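Local coordinates for general odorant-binding protein 28a (Drosophila melanogaster, PDB 6QQ4) that probably binds and carries small hydrophobic odorants, as in other insect odorant-binding proteins of the PBP/GOBP family, and is involved in detecting the floral odour beta-ionone, at residues A[58-63]-A[96-101]; A[89-94]-A[109-114]. All blocks are in the same frame, centred on the assembly; numbering follows the deposited sequence.

Contact 1 of 2, residues A[58-63]-A[96-101]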
loop_
_atom_site.group_PDB
_atom_site.type_symbol
_atom_site.label_atom_id
_atom_site.label_comp_id
_atom_site.label_asym_id
_atom_site.label_seq_id
_atom_site.Cartn_x
_atom_site.Cartn_y
_atom_site.Cartn_z
ATOM N N ASN A 58 4.410 -13.064 -6.782
ATOM C CA ASN A 58 4.163 -12.920 -8.213
ATOM C C ASN A 58 3.542 -11.567 -8.553
ATOM O O ASN A 58 3.024 -11.362 -9.650
ATOM C CB ASN A 58 3.276 -14.053 -8.719
ATOM C CG ASN A 58 4.087 -15.272 -9.132
ATOM O OD1 ASN A 58 4.452 -16.094 -8.295
ATOM N ND2 ASN A 58 4.392 -15.379 -10.427
ATOM N N GLY A 59 3.616 -10.636 -7.612
ATOM C CA GLY A 59 3.188 -9.270 -7.876
ATOM C C GLY A 59 1.701 -9.098 -8.098
ATOM O O GLY A 59 1.268 -8.231 -8.864
ATOM N N LYS A 60 0.906 -9.913 -7.415
ATOM C CA LYS A 60 -0.546 -9.789 -7.483
ATOM C C LYS A 60 -1.071 -9.559 -6.073
ATOM O O LYS A 60 -0.433 -9.948 -5.106
ATOM C CB LYS A 60 -1.178 -11.037 -8.100
ATOM C CG LYS A 60 -0.581 -11.446 -9.448
ATOM C CD LYS A 60 -0.893 -10.453 -10.553
ATOM C CE LYS A 60 -0.340 -10.932 -11.893
ATOM N NZ LYS A 60 0.171 -9.795 -12.742
ATOM N N LEU A 61 -2.221 -8.902 -5.952
ATOM C CA LEU A 61 -2.763 -8.609 -4.629
ATOM C C LEU A 61 -3.212 -9.910 -3.956
ATOM O O LEU A 61 -3.832 -10.765 -4.594
ATOM C CB LEU A 61 -3.938 -7.626 -4.724
ATOM C CG LEU A 61 -4.093 -6.645 -3.563
ATOM C CD1 LEU A 61 -3.027 -5.555 -3.649
ATOM C CD2 LEU A 61 -5.489 -6.049 -3.545
ATOM N N ASP A 62 -2.878 -10.051 -2.679
ATOM C CA ASP A 62 -3.245 -11.220 -1.888
ATOM C C ASP A 62 -4.124 -10.797 -0.714
ATOM O O ASP A 62 -3.627 -10.274 0.281
ATOM C CB ASP A 62 -1.992 -11.932 -1.383
ATOM C CG ASP A 62 -2.276 -13.333 -0.856
ATOM O OD1 ASP A 62 -3.345 -13.549 -0.244
ATOM O OD2 ASP A 62 -1.413 -14.218 -1.055
ATOM N N THR A 63 -5.427 -11.044 -0.828
ATOM C CA THR A 63 -6.381 -10.542 0.154
ATOM C C THR A 63 -6.677 -11.505 1.299
ATOM O O THR A 63 -7.408 -11.145 2.225
ATOM C CB THR A 63 -7.706 -10.182 -0.504
ATOM O OG1 THR A 63 -8.152 -11.292 -1.293
ATOM C CG2 THR A 63 -7.541 -8.938 -1.392
ATOM N N VAL A 96 -3.075 -5.148 -13.863
ATOM C CA VAL A 96 -1.797 -4.505 -13.522
ATOM C C VAL A 96 -0.675 -5.026 -14.422
ATOM O O VAL A 96 -0.844 -6.053 -15.064
ATOM C CB VAL A 96 -1.431 -4.761 -12.055
ATOM C CG1 VAL A 96 -2.563 -4.282 -11.137
ATOM C CG2 VAL A 96 -1.149 -6.235 -11.828
ATOM N N PRO A 97 0.477 -4.325 -14.475
ATOM C CA PRO A 97 1.558 -4.847 -15.322
ATOM C C PRO A 97 2.325 -5.983 -14.668
ATOM O O PRO A 97 2.193 -6.196 -13.469
ATOM C CB PRO A 97 2.480 -3.640 -15.509
ATOM C CG PRO A 97 1.690 -2.434 -15.025
ATOM C CD PRO A 97 0.796 -2.987 -13.957
ATOM N N ASP A 98 3.156 -6.668 -15.442
ATOM C CA ASP A 98 3.962 -7.774 -14.923
ATOM C C ASP A 98 5.091 -7.260 -14.030
ATOM O O ASP A 98 5.559 -7.956 -13.133
ATOM C CB ASP A 98 4.540 -8.596 -16.075
ATOM C CG ASP A 98 3.461 -9.296 -16.900
ATOM O OD1 ASP A 98 2.429 -9.723 -16.326
ATOM O OD2 ASP A 98 3.663 -9.424 -18.125
ATOM N N ASP A 99 5.533 -6.039 -14.298
ATOM C CA ASP A 99 6.512 -5.358 -13.455
ATOM C C ASP A 99 5.914 -5.111 -12.060
ATOM O O ASP A 99 4.914 -4.411 -11.933
ATOM C CB ASP A 99 6.937 -4.041 -14.116
ATOM C CG ASP A 99 8.009 -3.291 -13.326
ATOM O OD1 ASP A 99 7.858 -3.101 -12.110
ATOM O OD2 ASP A 99 9.005 -2.873 -13.927
ATOM N N HIS A 100 6.531 -5.677 -11.024
ATOM C CA HIS A 100 5.957 -5.650 -9.672
ATOM C C HIS A 100 5.951 -4.242 -9.059
ATOM O O HIS A 100 5.080 -3.893 -8.253
ATOM C CB HIS A 100 6.723 -6.613 -8.755
ATOM C CG HIS A 100 6.544 -8.062 -9.109
ATOM N ND1 HIS A 100 6.996 -9.085 -8.303
ATOM C CD2 HIS A 100 5.950 -8.656 -10.173
ATOM C CE1 HIS A 100 6.698 -10.249 -8.859
ATOM N NE2 HIS A 100 6.070 -10.016 -9.999
ATOM N N CYS A 101 6.928 -3.439 -9.441
ATOM C CA CYS A 101 6.988 -2.076 -8.958
ATOM C C CYS A 101 5.799 -1.306 -9.501
ATOM O O CYS A 101 5.082 -0.653 -8.742
ATOM C CB CYS A 101 8.311 -1.420 -9.359
ATOM S SG CYS A 101 9.742 -2.262 -8.685
HETATM O O HOH W 1 2.396 -8.112 -11.548
#

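Contact 2 of 2, residues A[89-94]-A[109-114]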
loop_
_atom_site.group_PDB
_atom_site.type_symbol
_atom_site.label_atom_id
_atom_site.label_comp_id
_atom_site.label_asym_id
_atom_site.label_seq_id
_atom_site.Cartn_x
_atom_site.Cartn_y
_atom_site.Cartn_z
ATOM N N ASP A 89 -11.011 -6.097 -1.804
ATOM C CA ASP A 89 -11.773 -6.916 -2.745
ATOM C C ASP A 89 -12.007 -6.190 -4.070
ATOM O O ASP A 89 -11.964 -6.797 -5.148
ATOM C CB ASP A 89 -13.110 -7.343 -2.131
ATOM C CG ASP A 89 -12.961 -8.499 -1.167
ATOM O OD1 ASP A 89 -11.894 -9.147 -1.187
ATOM O OD2 ASP A 89 -13.909 -8.769 -0.400
ATOM N N THR A 90 -12.250 -4.888 -3.989
ATOM C CA THR A 90 -12.379 -4.074 -5.185
ATOM C C THR A 90 -11.076 -4.061 -5.996
ATOM O O THR A 90 -11.076 -4.357 -7.189
ATOM C CB THR A 90 -12.772 -2.630 -4.841
ATOM O OG1 THR A 90 -14.141 -2.596 -4.427
ATOM C CG2 THR A 90 -12.599 -1.736 -6.048
ATOM N N CYS A 91 -9.971 -3.738 -5.341
ATOM C CA CYS A 91 -8.737 -3.444 -6.057
ATOM C C CYS A 91 -7.998 -4.701 -6.514
ATOM O O CYS A 91 -7.241 -4.651 -7.479
ATOM C CB CYS A 91 -7.830 -2.564 -5.189
ATOM S SG CYS A 91 -8.540 -0.912 -4.895
ATOM N N ALA A 92 -8.250 -5.832 -5.857
ATOM C CA ALA A 92 -7.666 -7.105 -6.283
ATOM C C ALA A 92 -8.133 -7.504 -7.669
ATOM O O ALA A 92 -7.570 -8.414 -8.276
ATOM C CB ALA A 92 -7.997 -8.218 -5.288
ATOM N N ALA A 93 -9.145 -6.814 -8.179
ATOM C CA ALA A 93 -9.716 -7.151 -9.474
ATOM C C ALA A 93 -9.151 -6.335 -10.650
ATOM O O ALA A 93 -9.466 -6.618 -11.809
ATOM C CB ALA A 93 -11.229 -6.996 -9.416
ATOM N N ILE A 94 -8.338 -5.318 -10.380
ATOM C CA ILE A 94 -7.858 -4.488 -11.488
ATOM C C ILE A 94 -6.787 -5.218 -12.305
ATOM O O ILE A 94 -6.154 -6.152 -11.818
ATOM C CB ILE A 94 -7.287 -3.143 -10.997
ATOM C CG1 ILE A 94 -6.022 -3.374 -10.168
ATOM C CG2 ILE A 94 -8.340 -2.337 -10.236
ATOM C CD1 ILE A 94 -5.323 -2.098 -9.819
ATOM N N THR A 109 -2.868 3.259 -6.544
ATOM C CA THR A 109 -3.827 4.131 -7.193
ATOM C C THR A 109 -5.251 3.710 -6.843
ATOM O O THR A 109 -6.099 4.537 -6.495
ATOM C CB THR A 109 -3.645 4.104 -8.714
ATOM O OG1 THR A 109 -2.325 4.568 -9.033
ATOM C CG2 THR A 109 -4.669 5.001 -9.375
ATOM N N CYS A 110 -5.507 2.414 -6.910
ATOM C CA CYS A 110 -6.842 1.909 -6.611
ATOM C C CYS A 110 -7.199 2.145 -5.131
ATOM O O CYS A 110 -8.304 2.613 -4.790
ATOM C CB CYS A 110 -6.933 0.419 -6.940
ATOM S SG CYS A 110 -8.605 -0.243 -6.819
ATOM N N PHE A 111 -6.244 1.830 -4.266
ATOM C CA PHE A 111 -6.400 2.061 -2.838
ATOM C C PHE A 111 -6.774 3.509 -2.529
ATOM O O PHE A 111 -7.740 3.761 -1.816
ATOM C CB PHE A 111 -5.122 1.687 -2.086
ATOM C CG PHE A 111 -4.857 0.198 -2.032
ATOM C CD1 PHE A 111 -5.779 -0.701 -2.526
ATOM C CD2 PHE A 111 -3.687 -0.290 -1.474
ATOM C CE1 PHE A 111 -5.533 -2.076 -2.469
ATOM C CE2 PHE A 111 -3.434 -1.650 -1.413
ATOM C CZ PHE A 111 -4.352 -2.544 -1.906
ATOM N N ARG A 112 -5.992 4.446 -3.054
ATOM C CA ARG A 112 -6.212 5.855 -2.789
ATOM C C ARG A 112 -7.524 6.312 -3.370
ATOM O O ARG A 112 -8.224 7.108 -2.757
ATOM C CB ARG A 112 -5.091 6.706 -3.363
ATOM C CG ARG A 112 -3.762 6.515 -2.695
ATOM C CD ARG A 112 -2.817 7.646 -3.058
ATOM N NE ARG A 112 -2.792 7.859 -4.492
ATOM C CZ ARG A 112 -2.034 7.167 -5.333
ATOM N NH1 ARG A 112 -1.205 6.226 -4.878
ATOM N NH2 ARG A 112 -2.095 7.434 -6.627
ATOM N N GLY A 113 -7.829 5.821 -4.571
ATOM C CA GLY A 113 -9.046 6.184 -5.269
ATOM C C GLY A 113 -10.261 5.782 -4.465
ATOM O O GLY A 113 -11.149 6.594 -4.215
ATOM N N GLU A 114 -10.288 4.519 -4.056
ATOM C CA GLU A 114 -11.408 3.983 -3.308
ATOM C C GLU A 114 -11.485 4.655 -1.942
ATOM O O GLU A 114 -12.568 4.957 -1.445
ATOM C CB GLU A 114 -11.269 2.468 -3.167
ATOM C CG GLU A 114 -11.397 1.740 -4.487
ATOM C CD GLU A 114 -12.743 2.006 -5.124
ATOM O OE1 GLU A 114 -13.761 1.792 -4.428
ATOM O OE2 GLU A 114 -12.784 2.445 -6.297
HETATM O O HOH W 2 -14.000 -0.484 -2.564
#

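Contact 1 of 2, residues A[58-63]-A[96-101]
The backbone of G59 packs over a face of the H100 imidazole, and this is where the loop 58-63 packs tightly on the start of helix 100-117. Its CA sits over the centre of the ring, 3.6 Å from the centroid and only 6° off the normal, a CH-pi contact. G59 N is over a face as well, 3.3 Å from H100 CE1, and the carbonyl carbon of N58 comes equally near NE2. The positive phi of G59 (68°) favours glycine, and the close approach of the ring leaves no room for a beta carbon on the side toward H100 CD2. With CG anti to the carbonyl carbon (chi1 -68°), the H100 ring is carried over to G59, and a hydrogen bond between ND1 and K50 NZ would limit its rotation.

The K60 side is looser and wet. One water donates to G59 O (2.9 Å) and to P97 O (2.7 Å) while accepting from K60 NZ, tying the two segments together where no direct hydrogen bond does. K60 slides past V96 in the opposite direction, bringing NZ to 3.9 Å from V96 CG2. D98 OD1 stays beyond salt-bridge range of NZ.

D99 is the N-cap of helix 100-117, its OD1 accepting weakly from C101 N; the C101-C43 disulfide ties that helix to helix 39-52, and V96 packs back on A103 and Y107 of helix 100-117.

Contact 2 of 2, residues A[89-94]-A[109-114]
C91 and C110 are joined by a disulfide, one of the three that staple the all-helical PBP/GOBP fold; this one links the C-terminal part of helix 78-91 to helix 100-117. The two CA atoms lie 5.7 Å apart, and the bridge has a chi3 of -86°, close to the relaxed right angle. C110 SG is anti to its backbone N (chi1 -172°), reaching out from helix 100-117 to meet the other sulfur.

The side chain of C91 is enclosed along its length. Its CB, pointing at helix 100-117, rests 3.6 Å from F111 CE1. The next atom, SG, bonds to C110 SG and also lies at the edge of the F111 ring, 4.9 Å from the centroid and 80° off the normal, a sulfur-aromatic contact. On the same sulfur E114 places its CG, at 3.9 Å. I94, the last residue of the type I turn that begins at C91, lays its CG2 against C110 SG, so carbon packs about both sulfurs. F111 itself stacks edge-to-face with Y73 and touches I87.

Toward solvent the contact becomes polar. T90 and E114 approach tip to tip, with T90 CG2 at 3.9 Å from E114 CD. The E114 carboxylate has two partners: OE2 forms a salt bridge with K117, while OE1 accepts from a water 3.0 Å away that is also hydrogen-bonded to T90 OG1.

In the fold
Contacts 1 and 2 share helix 100-117: contact 1 uses its beginning and contact 2 a later part, their centres about 13 Å apart. Their segments alternate along the chain, and the loop 58-63, the first of the four, touches contact 2 as well as its own partner. L61 makes the connection, with CD1 3.7 Å from F111 CZ and CD2 3.6 Å from A92 N; T63 CG2 adds a contact of 4.0 Å with A92 CB. The F111 side chain also lies about 4 Å from a bound pentaethylene glycol, probably from the crystallisation liquor. That molecule may mark a pocket, but it does not establish where an odorant binds.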